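Local coordinates for protein uncharacterized HTH-type transcriptional regulator YybR (PDB 4A5N) that acts as a redox-responsive MarR/DUF24-type transcription regulator, an activator that probably binds DNA through its helix-turn-helix domain, at the interface of chains A and B. Residues are numbered along the deposited sequence; one frame, centred on the assembly and turned at random. Chains: chain A/B, Uncharacterized hth-type transcriptional regulator YYBR.

Contact 1: the interface of chains A and B. Residues chain A 99-101, 103-105, 107-108, 111; chain B 15, 18-19, 22, 89, 92-93, 96.
The hydroxyl oxygen OG1 of B:Thr19 is gripped by two carbonyls and a lesser N-H. It lies within hydrogen-bonding distance of A:Met100 O (2.8 Å) and of B:Pro15 O (3.1 Å), one turn back in its own helix; its one hydrogen can serve either or be split between them. B:Pro15 O is met in its carbonyl plane, A:Met100 O from above its own. A:Gly104 N, 3.2 Å from B:Thr19 OG1, probably gives it only a minor, forked share of an N-H already turned to A:Met100 O. With OG1 beside the backbone N (chi1 -55°), CG2 turns to A:Trp103 CE3. The indole of A:Trp103, CG anti to its backbone N (chi1 -171°), reaches into chain B. A:Trp103 NE1 donates nearly straight, in the ring plane, to B:Thr92 OG1 at 2.8 Å, and that hydroxyl donates to B:Phe89 O. Over one indole face sits B:Leu93 CD2; toward the rim of the opposite face lies A:Asn107 ND2. An alanine in place of A:Trp103 removes the NE1 bond and the face under B:Leu93, and would probably loosen the packing of helix 94-114 on the 92-93 loop. B:Ile96 CD1 meets A:Gln99 O and A:Trp103 CB, bringing the two long helices together. B:Pro15, the most buried chain B residue here, lies alongside A:Lys101 and A:Glu105, and B:Phe18 packs against A:Leu111. The patch probably holds together the dimer expected of a MarR-type regulator.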
loop_
_atom_site.group_PDB
_atom_site.type_symbol
_atom_site.label_atom_id
_atom_site.label_comp_id
_atom_site.label_asym_id
_atom_site.label_seq_id
_atom_site.Cartn_x
_atom_site.Cartn_y
_atom_site.Cartn_z
ATOM N N GLN A 99 -3.158 11.055 0.684
ATOM C CA GLN A 99 -2.759 10.971 2.076
ATOM C C GLN A 99 -1.450 10.201 2.326
ATOM O O GLN A 99 -0.647 10.590 3.157
ATOM C CB GLN A 99 -3.931 10.460 2.912
ATOM C CG GLN A 99 -4.955 11.597 3.109
ATOM C CD GLN A 99 -6.025 11.237 4.059
ATOM O OE1 GLN A 99 -5.759 10.611 5.092
ATOM N NE2 GLN A 99 -7.265 11.605 3.724
ATOM N N MET A 100 -1.215 9.105 1.597
ATOM C CA MET A 100 0.078 8.450 1.619
ATOM C C MET A 100 1.185 9.313 1.075
ATOM O O MET A 100 2.263 9.385 1.651
ATOM C CB MET A 100 -0.018 7.157 0.788
ATOM C CG MET A 100 -0.832 6.074 1.439
ATOM S SD MET A 100 -0.607 4.499 0.515
ATOM C CE MET A 100 -1.293 4.889 -1.037
ATOM N N LYS A 101 0.915 10.039 0.001
ATOM C CA LYS A 101 1.867 11.029 -0.464
ATOM C C LYS A 101 2.227 12.032 0.648
ATOM O O LYS A 101 3.425 12.294 0.921
ATOM C CB LYS A 101 1.349 11.737 -1.722
ATOM C CG LYS A 101 2.248 12.862 -2.193
ATOM C CD LYS A 101 1.864 13.388 -3.561
ATOM C CE LYS A 101 1.349 14.807 -3.460
ATOM N NZ LYS A 101 2.534 15.706 -3.363
ATOM N N TRP A 103 1.873 11.799 3.941
ATOM C CA TRP A 103 2.547 11.149 5.049
ATOM C C TRP A 103 4.009 10.904 4.708
ATOM O O TRP A 103 4.897 11.161 5.519
ATOM C CB TRP A 103 1.824 9.823 5.375
ATOM C CG TRP A 103 2.326 9.178 6.647
ATOM C CD1 TRP A 103 1.791 9.309 7.940
ATOM C CD2 TRP A 103 3.511 8.323 6.812
ATOM N NE1 TRP A 103 2.558 8.604 8.869
ATOM C CE2 TRP A 103 3.594 7.991 8.245
ATOM C CE3 TRP A 103 4.503 7.855 5.954
ATOM C CZ2 TRP A 103 4.604 7.183 8.757
ATOM C CZ3 TRP A 103 5.513 7.028 6.478
ATOM C CH2 TRP A 103 5.567 6.712 7.856
ATOM N N GLY A 104 4.269 10.402 3.502
ATOM C CA GLY A 104 5.629 10.125 3.059
ATOM C C GLY A 104 6.481 11.391 2.993
ATOM O O GLY A 104 7.632 11.377 3.416
ATOM N N GLU A 105 5.926 12.480 2.465
ATOM C CA GLU A 105 6.618 13.780 2.474
ATOM C C GLU A 105 6.872 14.266 3.890
ATOM O O GLU A 105 7.991 14.668 4.205
ATOM C CB GLU A 105 5.801 14.839 1.751
ATOM C CG GLU A 105 5.692 14.621 0.254
ATOM C CD GLU A 105 4.739 15.580 -0.406
ATOM O OE1 GLU A 105 3.701 15.963 0.191
ATOM O OE2 GLU A 105 4.997 15.922 -1.549
ATOM N N ASN A 107 6.930 12.670 6.807
ATOM C CA ASN A 107 7.614 11.782 7.732
ATOM C C ASN A 107 8.872 11.123 7.189
ATOM O O ASN A 107 9.497 10.318 7.891
ATOM C CB ASN A 107 6.634 10.759 8.265
ATOM C CG ASN A 107 5.540 11.417 9.089
ATOM O OD1 ASN A 107 5.844 12.071 10.081
ATOM N ND2 ASN A 107 4.305 11.341 8.644
ATOM N N ARG A 108 9.261 11.504 5.969
ATOM C CA ARG A 108 10.482 11.017 5.324
ATOM C C ARG A 108 11.702 11.092 6.248
ATOM O O ARG A 108 12.392 10.094 6.423
ATOM C CB ARG A 108 10.728 11.819 4.026
ATOM C CG ARG A 108 12.001 11.483 3.259
ATOM C CD ARG A 108 12.164 12.371 2.023
ATOM N NE ARG A 108 12.555 13.754 2.356
ATOM C CZ ARG A 108 11.729 14.810 2.471
ATOM N NH1 ARG A 108 10.412 14.702 2.283
ATOM N NH2 ARG A 108 12.230 16.003 2.792
ATOM N N LEU A 111 11.606 8.818 9.442
ATOM C CA LEU A 111 11.665 7.422 9.043
ATOM C C LEU A 111 13.078 6.991 8.653
ATOM O O LEU A 111 13.567 5.935 9.091
ATOM C CB LEU A 111 10.710 7.188 7.874
ATOM C CG LEU A 111 10.289 5.755 7.573
ATOM C CD1 LEU A 111 10.221 4.875 8.800
ATOM C CD2 LEU A 111 8.923 5.817 6.927
ATOM N N PRO B 15 7.077 9.899 -2.722
ATOM C CA PRO B 15 6.568 9.769 -1.335
ATOM C C PRO B 15 5.419 8.762 -1.147
ATOM O O PRO B 15 5.285 8.211 -0.051
ATOM C CB PRO B 15 6.177 11.199 -0.954
ATOM C CG PRO B 15 5.951 11.904 -2.244
ATOM C CD PRO B 15 6.735 11.199 -3.325
ATOM N N PHE B 18 7.217 5.560 -0.903
ATOM C CA PHE B 18 7.925 5.596 0.397
ATOM C C PHE B 18 6.970 5.109 1.516
ATOM O O PHE B 18 7.335 4.260 2.352
ATOM C CB PHE B 18 8.447 7.024 0.655
ATOM C CG PHE B 18 9.260 7.157 1.897
ATOM C CD1 PHE B 18 10.632 6.948 1.868
ATOM C CD2 PHE B 18 8.659 7.478 3.106
ATOM C CE1 PHE B 18 11.398 7.054 3.021
ATOM C CE2 PHE B 18 9.409 7.575 4.260
ATOM C CZ PHE B 18 10.782 7.374 4.216
ATOM N N THR B 19 5.729 5.602 1.491
ATOM C CA THR B 19 4.740 5.150 2.454
ATOM C C THR B 19 4.356 3.686 2.292
ATOM O O THR B 19 4.256 2.963 3.282
ATOM C CB THR B 19 3.501 6.027 2.426
ATOM O OG1 THR B 19 3.914 7.376 2.638
ATOM C CG2 THR B 19 2.527 5.603 3.497
ATOM N N VAL B 22 6.659 1.219 3.879
ATOM C CA VAL B 22 6.544 1.061 5.322
ATOM C C VAL B 22 5.369 0.165 5.731
ATOM O O VAL B 22 5.492 -0.621 6.679
ATOM C CB VAL B 22 6.438 2.424 6.025
ATOM C CG1 VAL B 22 6.510 2.246 7.546
ATOM C CG2 VAL B 22 7.558 3.341 5.553
ATOM N N PHE B 89 4.470 7.407 16.655
ATOM C CA PHE B 89 4.779 7.633 15.264
ATOM C C PHE B 89 3.947 6.669 14.391
ATOM O O PHE B 89 3.273 7.057 13.425
ATOM C CB PHE B 89 6.255 7.370 15.057
ATOM C CG PHE B 89 6.722 7.615 13.665
ATOM C CD1 PHE B 89 6.480 8.834 13.031
ATOM C CD2 PHE B 89 7.415 6.632 12.971
ATOM C CE1 PHE B 89 6.918 9.063 11.732
ATOM C CE2 PHE B 89 7.865 6.868 11.679
ATOM C CZ PHE B 89 7.623 8.076 11.057
ATOM N N THR B 92 0.339 7.603 13.609
ATOM C CA THR B 92 0.115 8.603 12.532
ATOM C C THR B 92 -0.287 7.970 11.201
ATOM O O THR B 92 -0.872 8.656 10.371
ATOM C CB THR B 92 1.301 9.594 12.297
ATOM O OG1 THR B 92 2.385 8.937 11.651
ATOM C CG2 THR B 92 1.749 10.181 13.617
ATOM N N LEU B 93 0.001 6.675 11.026
ATOM C CA LEU B 93 -0.489 5.930 9.868
ATOM C C LEU B 93 -1.865 5.343 10.066
ATOM O O LEU B 93 -2.443 4.822 9.122
ATOM C CB LEU B 93 0.432 4.727 9.539
ATOM C CG LEU B 93 1.733 4.923 8.803
ATOM C CD1 LEU B 93 2.636 3.708 8.976
ATOM C CD2 LEU B 93 1.567 5.210 7.318
ATOM N N ILE B 96 -4.781 6.403 7.480
ATOM C CA ILE B 96 -4.568 5.787 6.181
ATOM C C ILE B 96 -4.977 4.295 6.258
ATOM O O ILE B 96 -5.718 3.829 5.410
ATOM C CB ILE B 96 -3.103 5.900 5.722
ATOM C CG1 ILE B 96 -2.807 7.329 5.202
ATOM C CG2 ILE B 96 -2.804 4.801 4.678
ATOM C CD1 ILE B 96 -1.336 7.702 5.104
#

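Contact 2: the interface of chains A and B. Residues chain A 23-30, 97, 100-101; chain B 14, 16-17, 20.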
loop_
_atom_site.group_PDB
_atom_site.type_symbol
_atom_site.label_atom_id
_atom_site.label_comp_id
_atom_site.label_asym_id
_atom_site.label_seq_id
_atom_site.Cartn_x
_atom_site.Cartn_y
_atom_site.Cartn_z
ATOM N N ILE A 23 -3.573 -1.097 -5.186
ATOM C CA ILE A 23 -2.811 0.148 -5.276
ATOM C C ILE A 23 -1.349 -0.042 -4.864
ATOM O O ILE A 23 -0.562 0.903 -4.920
ATOM C CB ILE A 23 -3.493 1.227 -4.388
ATOM C CG1 ILE A 23 -3.264 2.655 -4.901
ATOM C CG2 ILE A 23 -2.994 1.130 -2.954
ATOM C CD1 ILE A 23 -3.375 2.853 -6.396
ATOM N N GLY A 24 -0.987 -1.269 -4.489
ATOM C CA GLY A 24 0.277 -1.565 -3.858
ATOM C C GLY A 24 1.383 -1.920 -4.819
ATOM O O GLY A 24 1.192 -1.934 -6.022
ATOM N N GLY A 25 2.554 -2.199 -4.265
ATOM C CA GLY A 25 3.735 -2.492 -5.063
ATOM C C GLY A 25 4.542 -1.224 -5.301
ATOM O O GLY A 25 4.307 -0.206 -4.639
ATOM N N LYS A 26 5.469 -1.301 -6.262
ATOM C CA LYS A 26 6.493 -0.285 -6.498
ATOM C C LYS A 26 6.047 0.875 -7.405
ATOM O O LYS A 26 6.661 1.941 -7.361
ATOM C CB LYS A 26 7.725 -0.975 -7.118
ATOM C CG LYS A 26 8.890 -0.095 -7.566
ATOM C CD LYS A 26 9.832 0.303 -6.428
ATOM C CE LYS A 26 10.446 1.678 -6.690
ATOM N NZ LYS A 26 9.379 2.736 -6.672
ATOM N N TRP A 27 5.016 0.674 -8.230
ATOM C CA TRP A 27 4.697 1.637 -9.307
ATOM C C TRP A 27 3.318 2.194 -9.364
ATOM O O TRP A 27 3.148 3.304 -9.846
ATOM C CB TRP A 27 4.929 0.966 -10.657
ATOM C CG TRP A 27 6.292 0.404 -10.808
ATOM C CD1 TRP A 27 6.637 -0.935 -10.872
ATOM C CD2 TRP A 27 7.560 1.135 -10.902
ATOM N NE1 TRP A 27 7.976 -1.074 -10.995
ATOM C CE2 TRP A 27 8.591 0.127 -11.038
ATOM C CE3 TRP A 27 7.918 2.468 -10.913
ATOM C CZ2 TRP A 27 9.935 0.449 -11.161
ATOM C CZ3 TRP A 27 9.284 2.786 -11.043
ATOM C CH2 TRP A 27 10.258 1.800 -11.159
ATOM N N LYS A 28 2.318 1.436 -8.902
ATOM C CA LYS A 28 0.927 1.764 -9.162
ATOM C C LYS A 28 0.554 3.088 -8.520
ATOM O O LYS A 28 -0.176 3.876 -9.106
ATOM C CB LYS A 28 -0.026 0.643 -8.742
ATOM C CG LYS A 28 0.001 -0.549 -9.699
ATOM C CD LYS A 28 -0.966 -1.630 -9.317
ATOM C CE LYS A 28 -0.745 -2.879 -10.163
ATOM N NZ LYS A 28 -1.559 -3.942 -9.571
ATOM N N GLY A 29 1.087 3.346 -7.329
ATOM C CA GLY A 29 0.887 4.620 -6.655
ATOM C C GLY A 29 1.384 5.845 -7.421
ATOM O O GLY A 29 0.684 6.866 -7.458
ATOM N N ILE A 30 2.554 5.707 -8.052
ATOM C CA ILE A 30 3.199 6.725 -8.881
ATOM C C ILE A 30 2.373 6.987 -10.130
ATOM O O ILE A 30 2.023 8.117 -10.458
ATOM C CB ILE A 30 4.626 6.308 -9.346
ATOM C CG1 ILE A 30 5.578 6.100 -8.158
ATOM C CG2 ILE A 30 5.223 7.363 -10.282
ATOM C CD1 ILE A 30 6.977 5.634 -8.550
ATOM N N VAL A 97 -4.379 7.606 -1.736
ATOM C CA VAL A 97 -3.095 7.785 -2.435
ATOM C C VAL A 97 -2.474 9.137 -2.054
ATOM O O VAL A 97 -1.305 9.229 -1.778
ATOM C CB VAL A 97 -3.248 7.705 -3.950
ATOM C CG1 VAL A 97 -1.967 8.087 -4.619
ATOM C CG2 VAL A 97 -3.633 6.291 -4.349
ATOM N N MET A 100 -1.215 9.105 1.597
ATOM C CA MET A 100 0.078 8.450 1.619
ATOM C C MET A 100 1.185 9.313 1.075
ATOM O O MET A 100 2.263 9.385 1.651
ATOM C CB MET A 100 -0.018 7.157 0.788
ATOM C CG MET A 100 -0.832 6.074 1.439
ATOM S SD MET A 100 -0.607 4.499 0.515
ATOM C CE MET A 100 -1.293 4.889 -1.037
ATOM N N LYS A 101 0.915 10.039 0.001
ATOM C CA LYS A 101 1.867 11.029 -0.464
ATOM C C LYS A 101 2.227 12.032 0.648
ATOM O O LYS A 101 3.425 12.294 0.921
ATOM C CB LYS A 101 1.349 11.737 -1.722
ATOM C CG LYS A 101 2.248 12.862 -2.193
ATOM C CD LYS A 101 1.864 13.388 -3.561
ATOM C CE LYS A 101 1.349 14.807 -3.460
ATOM N NZ LYS A 101 2.534 15.706 -3.363
ATOM N N SER B 14 9.510 8.579 -4.915
ATOM C CA SER B 14 8.104 8.933 -4.742
ATOM C C SER B 14 7.692 8.837 -3.275
ATOM O O SER B 14 7.913 7.810 -2.657
ATOM C CB SER B 14 7.197 7.995 -5.553
ATOM O OG SER B 14 5.902 7.919 -4.959
ATOM N N VAL B 16 4.637 8.494 -2.206
ATOM C CA VAL B 16 3.594 7.453 -2.174
ATOM C C VAL B 16 4.227 6.060 -2.039
ATOM O O VAL B 16 3.849 5.256 -1.154
ATOM C CB VAL B 16 2.736 7.477 -3.446
ATOM C CG1 VAL B 16 1.667 6.398 -3.386
ATOM C CG2 VAL B 16 2.056 8.821 -3.627
ATOM N N GLU B 17 5.230 5.796 -2.852
ATOM C CA GLU B 17 5.952 4.522 -2.748
ATOM C C GLU B 17 6.733 4.425 -1.402
ATOM O O GLU B 17 6.887 3.349 -0.836
ATOM C CB GLU B 17 6.875 4.332 -3.953
ATOM C CG GLU B 17 6.198 4.374 -5.333
ATOM C CD GLU B 17 5.058 3.360 -5.498
ATOM O OE1 GLU B 17 4.954 2.450 -4.647
ATOM O OE2 GLU B 17 4.293 3.452 -6.487
ATOM N N LEU B 20 4.146 3.257 1.059
ATOM C CA LEU B 20 3.788 1.869 0.791
ATOM C C LEU B 20 4.912 0.892 1.191
ATOM O O LEU B 20 4.642 -0.251 1.561
ATOM C CB LEU B 20 3.420 1.703 -0.662
ATOM C CG LEU B 20 2.034 2.118 -1.110
ATOM C CD1 LEU B 20 1.967 2.106 -2.631
ATOM C CD2 LEU B 20 0.937 1.205 -0.558
HETATM O O HOH W 1 2.210 1.119 -5.641
#
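B:Glu17 plunges from helix 15-23 of chain B into the turn between helices 15-23 and 28-35 of chain A. Its CB lies 4.0 Å from the ammonium NZ of A:Lys26, whose chain folds back through several bends, with CG over the face of A:Trp27. The next carbon, B:Glu17 CG, turned beside the backbone N (chi1 -57°), packs at 3.4 Å on CG1 of A:Ile30, the two side chains crossing at about a right angle. A bend at chi2 (-56°) then carries the carboxylate to the start of helix 28-35. There B:Glu17 OE2 accepts from A:Ile30 N at 3.2 Å, the N-H coming from above the carboxylate plane. B:Glu17 OE1 ends 2.7 Å from the carbonyl oxygen A:Gly25 O. In the same way OE2 crowds the carbonyl of A:Lys26. A proton on OE1 or OE2 could relieve one of these contacts; the structure does not show whether it is there. The helix start and the ammonium A:Lys26 NZ, 4.9 Å from B:Glu17 OE1, would instead favour the anion. Water 1 bridges the carboxylate to A:Ile23 O, A:Gly25 O and A:Gly29 N; its contacts to B:Glu17 OE1 and B:Glu17 OE2 are long, 3.2 Å each. On the far side, B:Val16 splits its methyls: CG1 faces A:Gly29 CA, and B:Val16 CG2 meets A:Lys101 CB at 3.6 Å. B:Leu20 brings CD2 to the sulfur of A:Met100 and CD1 to A:Ile23 O. B:Ser14, an engineered replacement of cysteine, touches A:Ile30 with CB, and its OG accepts from B:Glu17 N. The substitution removes a thiol that is probably the redox-sensing one. The site thus seats the first helix of chain B in a groove of chain A between its long helix 94-114 and the start of helix 28-35.

Contact 1 and contact 2 have their C-alpha centres about 11 Å apart and share A:Met100 and A:Lys101, so they form one continuous surface on helix 94-114 of chain A. Helix 15-23 of chain B divides its faces between them: 15, 18, 19 and 22 to contact 1, 16, 17 and 20 to contact 2. Contact 1 extends to helix 88-91, the 92-93 loop and helix 94-115 of chain B; contact 2 reaches back to helix 28-35 of chain A. Two-fold symmetry repeats each. A shift of the first helix near the probable redox-sensing position could be felt at both; this structure alone does not show such a movement.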